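Long-range contact in endoglucanase (Uncultured bacterium, PDB 3X17), which probably hydrolyses internal beta-1,4-glucosidic bonds of cellulose, as an endoglucanase of glycoside hydrolase family 9: residues Thr185-Glu199 and Asp274-Ile288. Residues are numbered along the deposited sequence; the frame is centred on the assembly and turned at random.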
ATOM      1  N   THR A 185       2.689 -13.684  -3.405  1.00 29.97           N
ATOM      2  CA  THR A 185       2.041 -13.450  -2.125  1.00 32.03           C
ATOM      3  C   THR A 185       1.698 -11.961  -2.004  1.00 33.20           C
ATOM      4  O   THR A 185       0.607 -11.598  -1.576  1.00 34.29           O
ATOM      5  CB  THR A 185       2.951 -13.936  -0.947  1.00 33.92           C
ATOM      6  OG1 THR A 185       3.317 -15.318  -1.164  1.00 33.38           O
ATOM      7  CG2 THR A 185       2.229 -13.811   0.399  1.00 30.15           C
ATOM      8  N   THR A 186       2.572 -11.109  -2.531  1.00 33.31           N
ATOM      9  CA  THR A 186       2.326  -9.669  -2.560  1.00 31.40           C
ATOM     10  C   THR A 186       1.559  -9.253  -3.811  1.00 30.19           C
ATOM     11  O   THR A 186       0.754  -8.325  -3.758  1.00 31.57           O
ATOM     12  CB  THR A 186       3.655  -8.866  -2.507  1.00 31.16           C
ATOM     13  OG1 THR A 186       4.601  -9.487  -3.386  1.00 31.80           O
ATOM     14  CG2 THR A 186       4.232  -8.818  -1.073  1.00 30.10           C
ATOM     15  N   THR A 187       1.856  -9.885  -4.944  1.00 29.64           N
ATOM     16  CA  THR A 187       1.199  -9.550  -6.199  1.00 27.64           C
ATOM     17  C   THR A 187      -0.300  -9.748  -6.096  1.00 28.37           C
ATOM     18  O   THR A 187      -1.063  -8.913  -6.573  1.00 27.98           O
ATOM     19  CB  THR A 187       1.726 -10.390  -7.419  1.00 27.84           C
ATOM     20  OG1 THR A 187       3.073 -10.018  -7.696  1.00 27.21           O
ATOM     21  CG2 THR A 187       0.894 -10.094  -8.726  1.00 25.93           C
ATOM     22  N   ALA A 188      -0.721 -10.839  -5.462  1.00 28.63           N
ATOM     23  CA  ALA A 188      -2.137 -11.143  -5.355  1.00 27.12           C
ATOM     24  C   ALA A 188      -2.870 -10.170  -4.424  1.00 29.15           C
ATOM     25  O   ALA A 188      -3.894  -9.591  -4.816  1.00 30.27           O
ATOM     26  CB  ALA A 188      -2.352 -12.614  -4.951  1.00 26.76           C
ATOM     27  N   VAL A 189      -2.284  -9.832  -3.276  1.00 31.27           N
ATOM     28  CA  VAL A 189      -2.978  -8.896  -2.365  1.00 28.85           C
ATOM     29  C   VAL A 189      -2.930  -7.480  -2.916  1.00 30.58           C
ATOM     30  O   VAL A 189      -3.766  -6.636  -2.569  1.00 31.43           O
ATOM     31  CB  VAL A 189      -2.421  -8.912  -0.909  1.00 31.56           C
ATOM     32  CG1 VAL A 189      -2.465 -10.303  -0.319  1.00 30.29           C
ATOM     33  CG2 VAL A 189      -1.017  -8.281  -0.804  1.00 29.22           C
ATOM     34  N   THR A 190      -1.865  -7.178  -3.655  1.00 27.85           N
ATOM     35  CA  THR A 190      -1.724  -5.878  -4.278  1.00 26.93           C
ATOM     36  C   THR A 190      -2.802  -5.724  -5.343  1.00 28.22           C
ATOM     37  O   THR A 190      -3.554  -4.752  -5.333  1.00 27.23           O
ATOM     38  CB  THR A 190      -0.328  -5.752  -4.939  1.00 28.64           C
ATOM     39  OG1 THR A 190       0.656  -5.641  -3.905  1.00 32.25           O
ATOM     40  CG2 THR A 190      -0.249  -4.505  -5.838  1.00 29.79           C
ATOM     41  N   ALA A 191      -2.950  -6.727  -6.203  1.00 27.68           N
ATOM     42  CA  ALA A 191      -3.950  -6.634  -7.273  1.00 30.02           C
ATOM     43  C   ALA A 191      -5.372  -6.506  -6.695  1.00 29.82           C
ATOM     44  O   ALA A 191      -6.186  -5.684  -7.159  1.00 30.21           O
ATOM     45  CB  ALA A 191      -3.848  -7.818  -8.196  1.00 27.48           C
ATOM     46  N   ALA A 192      -5.637  -7.272  -5.641  1.00 30.15           N
ATOM     47  CA  ALA A 192      -6.948  -7.232  -4.952  1.00 29.27           C
ATOM     48  C   ALA A 192      -7.227  -5.838  -4.436  1.00 29.08           C
ATOM     49  O   ALA A 192      -8.359  -5.374  -4.503  1.00 31.50           O
ATOM     50  CB  ALA A 192      -6.983  -8.220  -3.791  1.00 24.95           C
ATOM     51  N   GLN A 193      -6.213  -5.201  -3.851  1.00 29.13           N
ATOM     52  CA  GLN A 193      -6.406  -3.887  -3.269  1.00 31.03           C
ATOM     53  C   GLN A 193      -6.576  -2.777  -4.318  1.00 30.26           C
ATOM     54  O   GLN A 193      -7.406  -1.893  -4.154  1.00 31.98           O
ATOM     55  CB  GLN A 193      -5.316  -3.537  -2.253  1.00 29.51           C
ATOM     56  CG  GLN A 193      -5.342  -4.342  -0.978  1.00 32.02           C
ATOM     57  CD  GLN A 193      -4.133  -4.052  -0.084  1.00 32.95           C
ATOM     58  OE1 GLN A 193      -4.183  -3.192   0.791  1.00 35.99           O
ATOM     59  NE2 GLN A 193      -3.056  -4.800  -0.284  1.00 32.17           N
ATOM     60  N   LEU A 194      -5.848  -2.842  -5.424  1.00 29.30           N
ATOM     61  CA  LEU A 194      -6.138  -1.914  -6.523  1.00 28.88           C
ATOM     62  C   LEU A 194      -7.558  -2.134  -7.048  1.00 29.73           C
ATOM     63  O   LEU A 194      -8.281  -1.178  -7.360  1.00 29.88           O
ATOM     64  CB  LEU A 194      -5.106  -2.039  -7.651  1.00 27.38           C
ATOM     65  CG  LEU A 194      -3.628  -1.876  -7.254  1.00 29.70           C
ATOM     66  CD1 LEU A 194      -2.735  -2.098  -8.501  1.00 33.65           C
ATOM     67  CD2 LEU A 194      -3.298  -0.500  -6.611  1.00 26.80           C
ATOM     68  N   LEU A 195      -7.982  -3.388  -7.093  1.00 27.38           N
ATOM     69  CA  LEU A 195      -9.298  -3.695  -7.629  1.00 30.35           C
ATOM     70  C   LEU A 195     -10.362  -3.048  -6.748  1.00 30.20           C
ATOM     71  O   LEU A 195     -11.350  -2.499  -7.244  1.00 31.67           O
ATOM     72  CB  LEU A 195      -9.537  -5.212  -7.677  1.00 29.34           C
ATOM     73  CG  LEU A 195      -9.037  -5.949  -8.924  1.00 33.04           C
ATOM     74  CD1 LEU A 195      -9.171  -7.448  -8.682  1.00 22.63           C
ATOM     75  CD2 LEU A 195      -9.818  -5.551 -10.185  1.00 29.12           C
ATOM     76  N   LYS A 196     -10.149  -3.114  -5.438  1.00 30.61           N
ATOM     77  CA  LYS A 196     -11.118  -2.599  -4.470  1.00 30.50           C
ATOM     78  C   LYS A 196     -11.158  -1.085  -4.519  1.00 29.99           C
ATOM     79  O   LYS A 196     -12.209  -0.487  -4.320  1.00 31.11           O
ATOM     80  CB  LYS A 196     -10.712  -3.063  -3.064  1.00 31.22           C
ATOM     81  CG  LYS A 196     -11.825  -3.069  -2.065  1.00 36.75           C
ATOM     82  CD  LYS A 196     -12.999  -3.931  -2.534  1.00 37.90           C
ATOM     83  CE  LYS A 196     -14.277  -3.430  -1.857  1.00 33.73           C
ATOM     84  NZ  LYS A 196     -15.479  -4.042  -2.511  1.00 35.11           N
ATOM     85  N   ALA A 197      -9.985  -0.460  -4.661  1.00 29.98           N
ATOM     86  CA  ALA A 197      -9.918   0.970  -4.909  1.00 30.24           C
ATOM     87  C   ALA A 197     -10.819   1.343  -6.092  1.00 31.77           C
ATOM     88  O   ALA A 197     -11.528   2.351  -6.045  1.00 31.97           O
ATOM     89  CB  ALA A 197      -8.487   1.407  -5.191  1.00 30.15           C
ATOM     90  N   TYR A 198     -10.679   0.612  -7.189  1.00 29.89           N
ATOM     91  CA  TYR A 198     -11.444   0.939  -8.362  1.00 32.93           C
ATOM     92  C   TYR A 198     -12.925   0.700  -8.126  1.00 31.64           C
ATOM     93  O   TYR A 198     -13.745   1.540  -8.449  1.00 33.56           O
ATOM     94  CB  TYR A 198     -10.994   0.173  -9.602  1.00 32.22           C
ATOM     95  CG  TYR A 198     -11.976   0.381 -10.751  1.00 34.36           C
ATOM     96  CD1 TYR A 198     -11.924   1.545 -11.536  1.00 35.44           C
ATOM     97  CD2 TYR A 198     -13.053  -0.482 -10.931  1.00 33.94           C
ATOM     98  CE1 TYR A 198     -12.846   1.768 -12.552  1.00 35.59           C
ATOM     99  CE2 TYR A 198     -14.022  -0.231 -11.904  1.00 39.08           C
ATOM    100  CZ  TYR A 198     -13.911   0.890 -12.699  1.00 35.63           C
ATOM    101  OH  TYR A 198     -14.846   1.109 -13.656  1.00 41.26           O
ATOM    102  N   GLU A 199     -13.255  -0.427  -7.514  1.00 32.28           N
ATOM    103  CA  GLU A 199     -14.643  -0.795  -7.254  1.00 30.61           C
ATOM    104  C   GLU A 199     -15.380   0.246  -6.402  1.00 32.46           C
ATOM    105  O   GLU A 199     -16.526   0.560  -6.658  1.00 33.53           O
ATOM    106  CB  GLU A 199     -14.690  -2.151  -6.537  1.00 31.26           C
ATOM    107  CG  GLU A 199     -16.089  -2.752  -6.447  1.00 32.13           C
ATOM    108  CD  GLU A 199     -16.047  -4.212  -6.079  1.00 33.33           C
ATOM    109  OE1 GLU A 199     -15.286  -4.581  -5.148  1.00 33.57           O
ATOM    110  OE2 GLU A 199     -16.795  -5.000  -6.699  1.00 35.76           O
ATOM    111  N   ASP A 274      -0.707 -19.044  -1.432  1.00 31.13           N
ATOM    112  CA  ASP A 274      -0.600 -18.386  -2.720  1.00 30.00           C
ATOM    113  C   ASP A 274      -1.743 -18.826  -3.619  1.00 31.17           C
ATOM    114  O   ASP A 274      -2.288 -18.015  -4.379  1.00 31.89           O
ATOM    115  CB  ASP A 274       0.755 -18.658  -3.399  1.00 29.77           C
ATOM    116  CG  ASP A 274       1.913 -17.919  -2.727  1.00 33.61           C
ATOM    117  OD1 ASP A 274       1.819 -16.679  -2.576  1.00 32.75           O
ATOM    118  OD2 ASP A 274       2.941 -18.575  -2.392  1.00 33.93           O
ATOM    119  N   THR A 275      -2.063 -20.117  -3.587  1.00 30.78           N
ATOM    120  CA  THR A 275      -3.110 -20.641  -4.438  1.00 30.90           C
ATOM    121  C   THR A 275      -4.462 -19.952  -4.093  1.00 32.30           C
ATOM    122  O   THR A 275      -5.199 -19.474  -4.976  1.00 30.80           O
ATOM    123  CB  THR A 275      -3.186 -22.186  -4.287  1.00 32.09           C
ATOM    124  OG1 THR A 275      -1.933 -22.775  -4.682  1.00 31.85           O
ATOM    125  CG2 THR A 275      -4.293 -22.761  -5.128  1.00 30.09           C
ATOM    126  N   ALA A 276      -4.710 -19.792  -2.798  1.00 30.72           N
ATOM    127  CA  ALA A 276      -5.963 -19.184  -2.310  1.00 31.67           C
ATOM    128  C   ALA A 276      -5.978 -17.653  -2.546  1.00 30.23           C
ATOM    129  O   ALA A 276      -6.968 -17.109  -3.032  1.00 32.82           O
ATOM    130  CB  ALA A 276      -6.138 -19.500  -0.803  1.00 29.78           C
ATOM    131  N   LYS A 277      -4.871 -16.971  -2.261  1.00 28.75           N
ATOM    132  CA  LYS A 277      -4.758 -15.551  -2.611  1.00 29.80           C
ATOM    133  C   LYS A 277      -5.021 -15.298  -4.096  1.00 31.15           C
ATOM    134  O   LYS A 277      -5.778 -14.400  -4.451  1.00 29.29           O
ATOM    135  CB  LYS A 277      -3.396 -14.973  -2.256  1.00 30.35           C
ATOM    136  CG  LYS A 277      -3.190 -14.641  -0.783  1.00 29.97           C
ATOM    137  CD  LYS A 277      -1.716 -14.310  -0.549  1.00 26.29           C
ATOM    138  CE  LYS A 277      -1.453 -13.692   0.819  1.00 24.53           C
ATOM    139  NZ  LYS A 277      -1.226 -14.780   1.827  1.00 31.89           N
ATOM    140  N   ALA A 278      -4.489 -16.152  -4.968  1.00 29.84           N
ATOM    141  CA  ALA A 278      -4.668 -15.904  -6.387  1.00 30.27           C
ATOM    142  C   ALA A 278      -6.114 -16.194  -6.751  1.00 30.52           C
ATOM    143  O   ALA A 278      -6.716 -15.465  -7.522  1.00 31.76           O
ATOM    144  CB  ALA A 278      -3.714 -16.771  -7.204  1.00 30.46           C
ATOM    145  N   ALA A 279      -6.683 -17.245  -6.167  1.00 30.56           N
ATOM    146  CA  ALA A 279      -8.111 -17.504  -6.324  1.00 30.76           C
ATOM    147  C   ALA A 279      -8.928 -16.280  -5.971  1.00 28.96           C
ATOM    148  O   ALA A 279      -9.821 -15.905  -6.708  1.00 30.62           O
ATOM    149  CB  ALA A 279      -8.584 -18.743  -5.478  1.00 28.70           C
ATOM    150  N   ALA A 280      -8.637 -15.672  -4.830  1.00 30.27           N
ATOM    151  CA  ALA A 280      -9.439 -14.546  -4.353  1.00 30.86           C
ATOM    152  C   ALA A 280      -9.322 -13.365  -5.331  1.00 31.43           C
ATOM    153  O   ALA A 280     -10.325 -12.787  -5.765  1.00 32.12           O
ATOM    154  CB  ALA A 280      -9.014 -14.135  -2.921  1.00 29.07           C
ATOM    155  N   ALA A 281      -8.107 -13.062  -5.745  1.00 30.65           N
ATOM    156  CA  ALA A 281      -7.894 -11.887  -6.590  1.00 31.42           C
ATOM    157  C   ALA A 281      -8.539 -12.080  -7.943  1.00 30.33           C
ATOM    158  O   ALA A 281      -9.216 -11.176  -8.444  1.00 30.18           O
ATOM    159  CB  ALA A 281      -6.414 -11.579  -6.733  1.00 32.10           C
ATOM    160  N   TRP A 282      -8.380 -13.276  -8.505  1.00 29.94           N
ATOM    161  CA  TRP A 282      -9.014 -13.628  -9.770  1.00 31.01           C
ATOM    162  C   TRP A 282     -10.547 -13.569  -9.678  1.00 31.00           C
ATOM    163  O   TRP A 282     -11.206 -13.205 -10.647  1.00 31.71           O
ATOM    164  CB  TRP A 282      -8.645 -15.043 -10.199  1.00 31.00           C
ATOM    165  CG  TRP A 282      -7.270 -15.195 -10.730  1.00 33.73           C
ATOM    166  CD1 TRP A 282      -6.553 -14.277 -11.462  1.00 29.13           C
ATOM    167  CD2 TRP A 282      -6.429 -16.347 -10.593  1.00 29.75           C
ATOM    168  NE1 TRP A 282      -5.299 -14.775 -11.736  1.00 33.70           N
ATOM    169  CE2 TRP A 282      -5.216 -16.062 -11.266  1.00 29.88           C
ATOM    170  CE3 TRP A 282      -6.564 -17.572  -9.928  1.00 27.39           C
ATOM    171  CZ2 TRP A 282      -4.156 -16.969 -11.309  1.00 32.10           C
ATOM    172  CZ3 TRP A 282      -5.490 -18.473  -9.957  1.00 28.44           C
ATOM    173  CH2 TRP A 282      -4.324 -18.178 -10.660  1.00 27.57           C
ATOM    174  N   ALA A 283     -11.114 -14.115  -8.611  1.00 30.22           N
ATOM    175  CA  ALA A 283     -12.583 -14.066  -8.453  1.00 30.36           C
ATOM    176  C   ALA A 283     -13.081 -12.623  -8.315  1.00 28.50           C
ATOM    177  O   ALA A 283     -14.131 -12.271  -8.845  1.00 29.40           O
ATOM    178  CB  ALA A 283     -13.038 -14.894  -7.275  1.00 28.36           C
ATOM    179  N   MET A 284     -12.354 -11.793  -7.568  1.00 30.69           N
ATOM    180  CA  MET A 284     -12.604 -10.354  -7.615  1.00 31.83           C
ATOM    181  C   MET A 284     -12.587  -9.770  -9.031  1.00 31.77           C
ATOM    182  O   MET A 284     -13.386  -8.917  -9.352  1.00 31.41           O
ATOM    183  CB  MET A 284     -11.630  -9.592  -6.719  1.00 29.31           C
ATOM    184  CG  MET A 284     -11.950  -9.738  -5.255  1.00 35.82           C
ATOM    185  SD  MET A 284     -10.615  -9.081  -4.242  1.00 35.73           S
ATOM    186  CE  MET A 284     -11.019  -7.330  -4.317  1.00 33.65           C
ATOM    187  N   ALA A 285     -11.590 -10.131  -9.830  1.00 33.57           N
ATOM    188  CA  ALA A 285     -11.444  -9.535 -11.159  1.00 32.96           C
ATOM    189  C   ALA A 285     -12.592  -9.998 -12.038  1.00 33.60           C
ATOM    190  O   ALA A 285     -13.032  -9.269 -12.940  1.00 31.20           O
ATOM    191  CB  ALA A 285     -10.107  -9.934 -11.790  1.00 32.13           C
ATOM    192  N   ALA A 286     -13.031 -11.234 -11.809  1.00 32.31           N
ATOM    193  CA  ALA A 286     -14.152 -11.779 -12.569  1.00 35.40           C
ATOM    194  C   ALA A 286     -15.389 -10.891 -12.384  1.00 36.16           C
ATOM    195  O   ALA A 286     -16.136 -10.662 -13.329  1.00 38.20           O
ATOM    196  CB  ALA A 286     -14.442 -13.219 -12.146  1.00 31.23           C
ATOM    197  N   ARG A 287     -15.585 -10.384 -11.192  1.00 35.63           N
ATOM    198  CA  ARG A 287     -16.710  -9.552 -10.890  1.00 35.99           C
ATOM    199  C   ARG A 287     -16.487  -8.179 -11.466  1.00 35.76           C
ATOM    200  O   ARG A 287     -17.363  -7.599 -12.017  1.00 34.66           O
ATOM    201  CB  ARG A 287     -16.928  -9.468  -9.380  1.00 35.26           C
ATOM    202  CG  ARG A 287     -17.814  -8.354  -8.910  1.00 35.40           C
ATOM    203  CD  ARG A 287     -17.285  -7.699  -7.668  1.00 44.16           C
ATOM    204  NE  ARG A 287     -16.916  -8.696  -6.721  1.00 43.93           N
ATOM    205  CZ  ARG A 287     -16.022  -8.580  -5.758  1.00 37.98           C
ATOM    206  NH1 ARG A 287     -15.375  -7.478  -5.537  1.00 33.45           N
ATOM    207  NH2 ARG A 287     -15.813  -9.609  -4.996  1.00 32.19           N
ATOM    208  N   ILE A 288     -15.291  -7.674 -11.336  1.00 32.10           N
ATOM    209  CA  ILE A 288     -15.060  -6.277 -11.628  1.00 31.14           C
ATOM    210  C   ILE A 288     -14.850  -6.021 -13.129  1.00 33.27           C
ATOM    211  O   ILE A 288     -15.203  -4.946 -13.630  1.00 33.82           O
ATOM    212  CB  ILE A 288     -13.900  -5.723 -10.760  1.00 29.64           C
ATOM    213  CG1 ILE A 288     -14.340  -5.589  -9.308  1.00 28.93           C
ATOM    214  CG2 ILE A 288     -13.419  -4.392 -11.248  1.00 28.13           C
ATOM    215  CD1 ILE A 288     -13.178  -5.403  -8.355  1.00 26.59           C
TER
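Glu-199 OE1 is gripped by two cations, Lys-196 NZ of its own helix at 2.7 Å and Arg-287 NH1 across the contact at 2.9 Å. The two helices run roughly parallel, 22° apart, and belong to the (alpha/alpha)6 barrel of this family 9 enzyme. The carboxylate and guanidinium planes lie 9° apart. NH1 also bonds Glu-199 OE2 on its syn lone pair, while Lys-196 NZ meets OE1 from above the carboxylate plane. Glu-199 can reach across because its CG is anti to the backbone N (chi1 -169°) and its chain runs on extended. An alanine here would remove the carboxylate and would probably leave Lys-196 and Arg-287 close together without the negative charge between them. Outside partners share the load: Arg-287 NH2 pairs with Glu-346, and Lys-196 NZ with Asp-386.

Beside this network, Leu-195 is a knob in a hole made by Ala-281, Met-284, Ala-285 and Ile-288. Its CB lies 3.7 Å from Ile-288 CD1. Small alanines let the backbones come close in the middle, with Ala-192 CA 5.0 Å from Ala-281 CA. Met-284 SD packs on Ala-192 CB, and its bent chain lays CE near Ala-192 O.

At the N-terminal ends, Lys-277 runs alongside Val-189, its CE touching CG1. Its NZ pairs with Asp-339, a calcium ligand. Thr-185 OG1 donates to Asp-274 OD1 at 2.5 Å, a distance so short that its exact value is doubtful, and Asp-274 OD2 is held by His-245 ND1.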